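Local coordinates for protein glia-derived nexin (Homo sapiens, PDB 4DY0) that inhibits serine proteases such as thrombin, trypsin and urokinase, binds heparin, and promotes neurite extension by inhibiting thrombin, at residues D259-I264 / L359-H364; F277-Q282 / A324-S329. All blocks are in the same frame, centred on the assembly; numbering follows the deposited sequence.

Contact 1: residues D259-I264 / L359-H364; sequences DSWMSI and LFFIRH
Trp261 and Phe361 form the close-packed end of this contact, where the far corner of the indole meets the edge of the phenyl ring. Trp261 CH2 lies in the plane of the Phe361 ring and reaches Phe361 CE1 at 3.6 Å. The two planes are inclined by 63°, so the pair is an oblique one and not a stack. Leu359 adds a looser touch at the rim of the indole, its CD2 4.4 Å from Trp261 CH2. In the serpin fold this is where helix 255-262 lies against sheet B. Trp261 also stacks on Phe222 and gives its NE1 a hydrogen bond with Tyr220 OH, and these two partners outside the contact limit how the indole can turn. The other end is more open, its residues partly exposed to solvent, although one approach there is locally tight. The Met262 chain bends at chi2 (-60°) and its methyl comes over one face of the Arg363 guanidinium, CE being 3.2 Å from Arg363 NH2. That same NH2 is hydrogen-bonded to Asn365 OD1. Asp259 OD1 stays 4.2 Å from Arg363 NH1, off the guanidinium plane, so only the charges attract and no salt bridge forms.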
ATOM      1  N   ASP A 259      -6.571 -15.087  -4.181  1.00 35.83           N
ATOM      2  CA  ASP A 259      -6.339 -16.397  -4.785  1.00 36.73           C
ATOM      3  C   ASP A 259      -7.660 -16.985  -5.263  1.00 34.77           C
ATOM      4  O   ASP A 259      -7.737 -17.604  -6.317  1.00 36.19           O
ATOM      5  CB  ASP A 259      -5.675 -17.351  -3.791  1.00 37.74           C
ATOM      6  CG  ASP A 259      -4.273 -16.917  -3.413  1.00 44.04           C
ATOM      7  OD1 ASP A 259      -3.723 -16.014  -4.078  1.00 50.02           O
ATOM      8  OD2 ASP A 259      -3.717 -17.481  -2.447  1.00 49.53           O
ATOM      9  N   SER A 260      -8.707 -16.779  -4.479  1.00 38.62           N
ATOM     10  CA  SER A 260     -10.022 -17.269  -4.846  1.00 37.65           C
ATOM     11  C   SER A 260     -10.486 -16.619  -6.148  1.00 34.33           C
ATOM     12  O   SER A 260     -11.004 -17.300  -7.030  1.00 32.30           O
ATOM     13  CB  SER A 260     -11.023 -17.012  -3.720  1.00 39.08           C
ATOM     14  OG  SER A 260     -12.305 -17.502  -4.060  1.00 43.37           O
ATOM     15  N   TRP A 261     -10.291 -15.306  -6.273  1.00 31.08           N
ATOM     16  CA  TRP A 261     -10.672 -14.611  -7.500  1.00 33.24           C
ATOM     17  C   TRP A 261      -9.954 -15.234  -8.688  1.00 36.06           C
ATOM     18  O   TRP A 261     -10.560 -15.483  -9.728  1.00 42.09           O
ATOM     19  CB  TRP A 261     -10.355 -13.110  -7.436  1.00 32.18           C
ATOM     20  CG  TRP A 261     -11.098 -12.349  -6.375  1.00 31.04           C
ATOM     21  CD1 TRP A 261     -12.151 -12.794  -5.628  1.00 31.20           C
ATOM     22  CD2 TRP A 261     -10.861 -10.996  -5.965  1.00 28.97           C
ATOM     23  NE1 TRP A 261     -12.569 -11.811  -4.766  1.00 29.48           N
ATOM     24  CE2 TRP A 261     -11.795 -10.695  -4.955  1.00 29.86           C
ATOM     25  CE3 TRP A 261      -9.943 -10.012  -6.349  1.00 27.87           C
ATOM     26  CZ2 TRP A 261     -11.841  -9.450  -4.325  1.00 29.28           C
ATOM     27  CZ3 TRP A 261      -9.989  -8.779  -5.724  1.00 27.52           C
ATOM     28  CH2 TRP A 261     -10.931  -8.509  -4.722  1.00 28.39           C
ATOM     29  N   MET A 262      -8.659 -15.488  -8.521  1.00 36.83           N
ATOM     30  CA  MET A 262      -7.835 -16.045  -9.590  1.00 42.01           C
ATOM     31  C   MET A 262      -8.439 -17.306 -10.209  1.00 42.24           C
ATOM     32  O   MET A 262      -8.341 -17.521 -11.415  1.00 44.36           O
ATOM     33  CB  MET A 262      -6.424 -16.344  -9.077  1.00 45.12           C
ATOM     34  CG  MET A 262      -5.644 -15.116  -8.625  1.00 50.15           C
ATOM     35  SD  MET A 262      -5.427 -13.905  -9.940  1.00 57.46           S
ATOM     36  CE  MET A 262      -4.282 -12.759  -9.175  1.00 51.36           C
ATOM     37  N   SER A 263      -9.062 -18.139  -9.383  1.00 43.72           N
ATOM     38  CA  SER A 263      -9.636 -19.392  -9.866  1.00 46.04           C
ATOM     39  C   SER A 263     -11.101 -19.248 -10.274  1.00 44.85           C
ATOM     40  O   SER A 263     -11.772 -20.238 -10.568  1.00 45.51           O
ATOM     41  CB  SER A 263      -9.477 -20.498  -8.818  1.00 52.00           C
ATOM     42  OG  SER A 263      -9.988 -20.085  -7.564  1.00 52.66           O
ATOM     43  N   ILE A 264     -11.593 -18.014 -10.288  1.00 41.78           N
ATOM     44  CA  ILE A 264     -12.957 -17.746 -10.734  1.00 43.37           C
ATOM     45  C   ILE A 264     -12.974 -16.904 -12.004  1.00 43.72           C
ATOM     46  O   ILE A 264     -13.864 -17.052 -12.844  1.00 44.94           O
ATOM     47  CB  ILE A 264     -13.772 -17.009  -9.666  1.00 40.73           C
ATOM     48  CG1 ILE A 264     -13.866 -17.843  -8.389  1.00 40.01           C
ATOM     49  CG2 ILE A 264     -15.158 -16.673 -10.200  1.00 38.46           C
ATOM     50  CD1 ILE A 264     -14.541 -17.109  -7.240  1.00 38.29           C
ATOM     51  N   LEU A 359     -13.176  -1.091  -4.367  1.00 21.30           N
ATOM     52  CA  LEU A 359     -11.911  -1.547  -3.823  1.00 21.90           C
ATOM     53  C   LEU A 359     -10.966  -1.850  -4.974  1.00 22.73           C
ATOM     54  O   LEU A 359     -11.393  -2.322  -6.024  1.00 23.38           O
ATOM     55  CB  LEU A 359     -12.126  -2.823  -3.011  1.00 27.54           C
ATOM     56  CG  LEU A 359     -10.887  -3.396  -2.323  1.00 31.85           C
ATOM     57  CD1 LEU A 359     -10.727  -2.769  -0.953  1.00 34.43           C
ATOM     58  CD2 LEU A 359     -10.993  -4.905  -2.205  1.00 38.97           C
ATOM     59  N   PHE A 360      -9.679  -1.589  -4.787  1.00 22.94           N
ATOM     60  CA  PHE A 360      -8.716  -1.977  -5.801  1.00 23.00           C
ATOM     61  C   PHE A 360      -7.406  -2.457  -5.202  1.00 27.08           C
ATOM     62  O   PHE A 360      -7.001  -2.003  -4.127  1.00 24.04           O
ATOM     63  CB  PHE A 360      -8.485  -0.851  -6.816  1.00 21.87           C
ATOM     64  CG  PHE A 360      -7.565   0.230  -6.338  1.00 22.84           C
ATOM     65  CD1 PHE A 360      -8.069   1.403  -5.804  1.00 23.15           C
ATOM     66  CD2 PHE A 360      -6.186   0.087  -6.448  1.00 26.70           C
ATOM     67  CE1 PHE A 360      -7.212   2.410  -5.372  1.00 24.15           C
ATOM     68  CE2 PHE A 360      -5.328   1.086  -6.020  1.00 22.37           C
ATOM     69  CZ  PHE A 360      -5.840   2.248  -5.483  1.00 21.29           C
ATOM     70  N   PHE A 361      -6.772  -3.397  -5.899  1.00 24.50           N
ATOM     71  CA  PHE A 361      -5.446  -3.887  -5.551  1.00 27.11           C
ATOM     72  C   PHE A 361      -4.502  -3.593  -6.699  1.00 25.56           C
ATOM     73  O   PHE A 361      -4.914  -3.564  -7.855  1.00 25.19           O
ATOM     74  CB  PHE A 361      -5.452  -5.407  -5.374  1.00 28.01           C
ATOM     75  CG  PHE A 361      -6.179  -5.890  -4.162  1.00 31.11           C
ATOM     76  CD1 PHE A 361      -7.449  -6.427  -4.272  1.00 34.46           C
ATOM     77  CD2 PHE A 361      -5.580  -5.842  -2.913  1.00 28.76           C
ATOM     78  CE1 PHE A 361      -8.119  -6.890  -3.155  1.00 35.34           C
ATOM     79  CE2 PHE A 361      -6.241  -6.302  -1.794  1.00 31.20           C
ATOM     80  CZ  PHE A 361      -7.515  -6.827  -1.913  1.00 35.93           C
ATOM     81  N   ILE A 362      -3.231  -3.403  -6.376  1.00 25.17           N
ATOM     82  CA  ILE A 362      -2.172  -3.464  -7.365  1.00 26.44           C
ATOM     83  C   ILE A 362      -1.287  -4.633  -6.958  1.00 26.31           C
ATOM     84  O   ILE A 362      -0.711  -4.633  -5.873  1.00 29.65           O
ATOM     85  CB  ILE A 362      -1.341  -2.164  -7.419  1.00 27.10           C
ATOM     86  CG1 ILE A 362      -2.208  -0.998  -7.882  1.00 25.02           C
ATOM     87  CG2 ILE A 362      -0.153  -2.323  -8.366  1.00 23.72           C
ATOM     88  CD1 ILE A 362      -2.641  -1.122  -9.321  1.00 27.20           C
ATOM     89  N   ARG A 363      -1.192  -5.634  -7.825  1.00 27.97           N
ATOM     90  CA  ARG A 363      -0.503  -6.870  -7.484  1.00 28.32           C
ATOM     91  C   ARG A 363       0.715  -7.116  -8.372  1.00 31.28           C
ATOM     92  O   ARG A 363       0.655  -6.941  -9.589  1.00 33.63           O
ATOM     93  CB  ARG A 363      -1.479  -8.040  -7.602  1.00 29.56           C
ATOM     94  CG  ARG A 363      -0.979  -9.358  -7.051  1.00 33.52           C
ATOM     95  CD  ARG A 363      -2.128 -10.360  -6.970  1.00 33.52           C
ATOM     96  NE  ARG A 363      -1.733 -11.605  -6.322  1.00 37.38           N
ATOM     97  CZ  ARG A 363      -1.310 -12.685  -6.973  1.00 45.33           C
ATOM     98  NH1 ARG A 363      -0.968 -13.779  -6.303  1.00 45.30           N
ATOM     99  NH2 ARG A 363      -1.226 -12.669  -8.296  1.00 45.93           N
ATOM    100  N   HIS A 364       1.820  -7.512  -7.750  1.00 30.67           N
ATOM    101  CA  HIS A 364       2.980  -8.002  -8.475  1.00 32.80           C
ATOM    102  C   HIS A 364       2.850  -9.518  -8.519  1.00 35.15           C
ATOM    103  O   HIS A 364       3.106 -10.205  -7.532  1.00 38.03           O
ATOM    104  CB  HIS A 364       4.272  -7.581  -7.775  1.00 34.87           C
ATOM    105  CG  HIS A 364       5.517  -7.921  -8.536  1.00 39.64           C
ATOM    106  ND1 HIS A 364       6.332  -8.980  -8.196  1.00 38.68           N
ATOM    107  CD2 HIS A 364       6.089  -7.339  -9.617  1.00 41.77           C
ATOM    108  CE1 HIS A 364       7.350  -9.037  -9.035  1.00 41.19           C
ATOM    109  NE2 HIS A 364       7.227  -8.053  -9.908  1.00 41.44           N
TER

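Contact 2: residues F277-Q282 / A324-S329; sequences FTAVAQ and AKIEVS
Phe277 and Val328 face each other as a hydrogen-bonded antiparallel pair, and with Thr278 they have the most surface buried here. The Phe277 CG sits between the backbone N and carbonyl carbon (chi1 78°), and the ring comes obliquely alongside the Val328 side chain, Phe277 CE1 3.9 Å from Val328 CG2. The two backbone bonds of the pair are unequal: Val328 N to Phe277 O is short, 2.7 Å, and nearly straight, whereas Phe277 N to Val328 O is 3.1 Å and bent to 137° at the hydrogen. On this side of the strands Ala279 CB also meets Ile326 CG2 at 3.5 Å, and this apolar side packs against strands 358-364 and 369-376, Ile326 on Phe360 and Ala279 on Ile376.

Thr278 points to the other face, in the non-hydrogen-bonded pair with Glu327. Its two branches divide the work: OG1 lies 3.9 Å from Glu327 CG, while CG2 reaches diagonally to Lys325 CE at 4.0 Å. An alanine here would probably leave a gap beside both aliphatic chains and give them more freedom to turn. The extended Lys325 ends in a hydrogen bond from NZ to Met145 O.

These are neighbouring strands of serpin sheet A. The partner of 324-328 on its other side is strand 162-170, and in serpins the cleaved reactive loop inserts between those two. Six backbone hydrogen bonds, with no side-chain hydrogen bond across the pair, imply that main-chain pairing sets the register, while the side chains make one face apolar and the other mixed.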
ATOM      1  N   PHE A 277      -8.431   9.085 -12.638  1.00 26.49           N
ATOM      2  CA  PHE A 277      -8.176   9.845 -11.419  1.00 27.16           C
ATOM      3  C   PHE A 277      -6.841   9.488 -10.786  1.00 31.32           C
ATOM      4  O   PHE A 277      -6.150   8.569 -11.226  1.00 33.07           O
ATOM      5  CB  PHE A 277      -9.283   9.579 -10.399  1.00 24.14           C
ATOM      6  CG  PHE A 277      -9.137   8.264  -9.685  1.00 25.45           C
ATOM      7  CD1 PHE A 277      -9.300   7.064 -10.369  1.00 25.41           C
ATOM      8  CD2 PHE A 277      -8.827   8.224  -8.331  1.00 25.25           C
ATOM      9  CE1 PHE A 277      -9.162   5.848  -9.715  1.00 23.13           C
ATOM     10  CE2 PHE A 277      -8.684   7.013  -7.668  1.00 22.72           C
ATOM     11  CZ  PHE A 277      -8.850   5.822  -8.362  1.00 25.14           C
ATOM     12  N   THR A 278      -6.494  10.224  -9.737  1.00 31.15           N
ATOM     13  CA  THR A 278      -5.307   9.950  -8.955  1.00 32.64           C
ATOM     14  C   THR A 278      -5.721   9.595  -7.534  1.00 34.72           C
ATOM     15  O   THR A 278      -6.399  10.372  -6.863  1.00 30.26           O
ATOM     16  CB  THR A 278      -4.378  11.171  -8.912  1.00 37.01           C
ATOM     17  OG1 THR A 278      -4.046  11.569 -10.249  1.00 37.48           O
ATOM     18  CG2 THR A 278      -3.112  10.847  -8.142  1.00 30.22           C
ATOM     19  N   ALA A 279      -5.318   8.409  -7.092  1.00 35.79           N
ATOM     20  CA  ALA A 279      -5.596   7.944  -5.744  1.00 33.70           C
ATOM     21  C   ALA A 279      -4.388   8.201  -4.856  1.00 33.02           C
ATOM     22  O   ALA A 279      -3.299   7.708  -5.131  1.00 32.02           O
ATOM     23  CB  ALA A 279      -5.924   6.459  -5.760  1.00 37.18           C
ATOM     24  N   VAL A 280      -4.585   8.965  -3.789  1.00 30.03           N
ATOM     25  CA  VAL A 280      -3.492   9.290  -2.885  1.00 31.53           C
ATOM     26  C   VAL A 280      -3.969   9.431  -1.440  1.00 34.32           C
ATOM     27  O   VAL A 280      -4.977  10.084  -1.165  1.00 28.54           O
ATOM     28  CB  VAL A 280      -2.770  10.578  -3.319  1.00 32.63           C
ATOM     29  CG1 VAL A 280      -3.780  11.705  -3.537  1.00 34.53           C
ATOM     30  CG2 VAL A 280      -1.727  10.973  -2.289  1.00 30.97           C
ATOM     31  N   ALA A 281      -3.237   8.813  -0.518  1.00 32.35           N
ATOM     32  CA  ALA A 281      -3.561   8.904   0.897  1.00 27.97           C
ATOM     33  C   ALA A 281      -2.317   8.735   1.758  1.00 30.56           C
ATOM     34  O   ALA A 281      -1.378   8.031   1.388  1.00 27.87           O
ATOM     35  CB  ALA A 281      -4.607   7.868   1.269  1.00 25.28           C
ATOM     36  N   GLN A 282      -2.315   9.393   2.907  1.00 31.11           N
ATOM     37  CA  GLN A 282      -1.257   9.217   3.880  1.00 34.69           C
ATOM     38  C   GLN A 282      -1.876   8.723   5.174  1.00 31.07           C
ATOM     39  O   GLN A 282      -3.044   8.982   5.450  1.00 24.61           O
ATOM     40  CB  GLN A 282      -0.521  10.530   4.126  1.00 39.22           C
ATOM     41  CG  GLN A 282       0.544  10.432   5.202  1.00 57.57           C
ATOM     42  CD  GLN A 282       1.059  11.787   5.641  1.00 71.64           C
ATOM     43  OE1 GLN A 282       1.430  12.623   4.814  1.00 81.95           O
ATOM     44  NE2 GLN A 282       1.090  12.010   6.952  1.00 67.51           N
ATOM     45  N   ALA A 324       0.756   6.671  -0.174  1.00 26.96           N
ATOM     46  CA  ALA A 324       0.632   5.894  -1.398  1.00 27.02           C
ATOM     47  C   ALA A 324      -0.083   6.727  -2.441  1.00 26.08           C
ATOM     48  O   ALA A 324      -1.055   7.417  -2.135  1.00 27.71           O
ATOM     49  CB  ALA A 324      -0.122   4.592  -1.134  1.00 22.79           C
ATOM     50  N   LYS A 325       0.405   6.664  -3.673  1.00 26.89           N
ATOM     51  CA  LYS A 325      -0.136   7.493  -4.739  1.00 29.64           C
ATOM     52  C   LYS A 325      -0.099   6.748  -6.066  1.00 30.30           C
ATOM     53  O   LYS A 325       0.965   6.345  -6.531  1.00 28.90           O
ATOM     54  CB  LYS A 325       0.652   8.800  -4.833  1.00 29.24           C
ATOM     55  CG  LYS A 325       0.207   9.740  -5.939  1.00 36.56           C
ATOM     56  CD  LYS A 325       0.783  11.131  -5.713  1.00 35.16           C
ATOM     57  CE  LYS A 325       0.456  12.065  -6.854  1.00 50.95           C
ATOM     58  NZ  LYS A 325       0.924  13.449  -6.564  1.00 56.22           N
ATOM     59  N   ILE A 326      -1.271   6.556  -6.661  1.00 28.87           N
ATOM     60  CA  ILE A 326      -1.373   5.904  -7.956  1.00 31.76           C
ATOM     61  C   ILE A 326      -2.226   6.740  -8.904  1.00 31.92           C
ATOM     62  O   ILE A 326      -3.286   7.234  -8.528  1.00 32.34           O
ATOM     63  CB  ILE A 326      -1.978   4.488  -7.833  1.00 32.22           C
ATOM     64  CG1 ILE A 326      -2.061   3.823  -9.210  1.00 31.60           C
ATOM     65  CG2 ILE A 326      -3.353   4.550  -7.190  1.00 30.53           C
ATOM     66  CD1 ILE A 326      -2.758   2.483  -9.202  1.00 34.51           C
ATOM     67  N   GLU A 327      -1.751   6.919 -10.130  1.00 31.12           N
ATOM     68  CA  GLU A 327      -2.551   7.591 -11.139  1.00 32.60           C
ATOM     69  C   GLU A 327      -3.176   6.581 -12.094  1.00 31.37           C
ATOM     70  O   GLU A 327      -2.513   5.658 -12.567  1.00 32.58           O
ATOM     71  CB  GLU A 327      -1.731   8.615 -11.922  1.00 34.91           C
ATOM     72  CG  GLU A 327      -2.534   9.254 -13.049  1.00 44.37           C
ATOM     73  CD  GLU A 327      -1.770  10.325 -13.803  1.00 52.76           C
ATOM     74  OE1 GLU A 327      -2.342  10.897 -14.755  1.00 49.68           O
ATOM     75  OE2 GLU A 327      -0.605  10.596 -13.443  1.00 55.39           O
ATOM     76  N   VAL A 328      -4.462   6.756 -12.362  1.00 30.02           N
ATOM     77  CA  VAL A 328      -5.156   5.914 -13.317  1.00 31.75           C
ATOM     78  C   VAL A 328      -5.518   6.748 -14.539  1.00 32.76           C
ATOM     79  O   VAL A 328      -6.325   7.674 -14.446  1.00 37.28           O
ATOM     80  CB  VAL A 328      -6.419   5.301 -12.691  1.00 28.27           C
ATOM     81  CG1 VAL A 328      -7.168   4.469 -13.712  1.00 27.46           C
ATOM     82  CG2 VAL A 328      -6.037   4.456 -11.487  1.00 31.46           C
ATOM     83  N   SER A 329      -4.911   6.426 -15.679  1.00 40.17           N
ATOM     84  CA  SER A 329      -5.085   7.222 -16.893  1.00 36.62           C
ATOM     85  C   SER A 329      -5.273   6.356 -18.138  1.00 40.80           C
ATOM     86  O   SER A 329      -5.381   5.132 -18.042  1.00 37.92           O
ATOM     87  CB  SER A 329      -3.891   8.155 -17.083  1.00 38.25           C
ATOM     88  OG  SER A 329      -4.157   9.139 -18.066  1.00 44.48           O
TER

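Overall arrangement
Followed from the N terminus, the chain first passes through 259-264 at the end of helix 255-262, and soon enters strand 266-284, where 277-282 lies. After 41 further residues it returns as 324-329, closing contact 2 by strand pairing. It then traverses the reactive-loop region before 359-364 meets the helix end, closing contact 1 over 94 residues. The smaller closure thus lies wholly within the larger, and the two do not cross. Contact 1 joins a helix to sheet B, contact 2 two strands of sheet A. Their centres are about 19 Å apart, yet the sheets meet between them: Ile362 CD1 packs 3.6 Å from Ile326 CD1, and Phe360 reaches both Ile326 and Ala279.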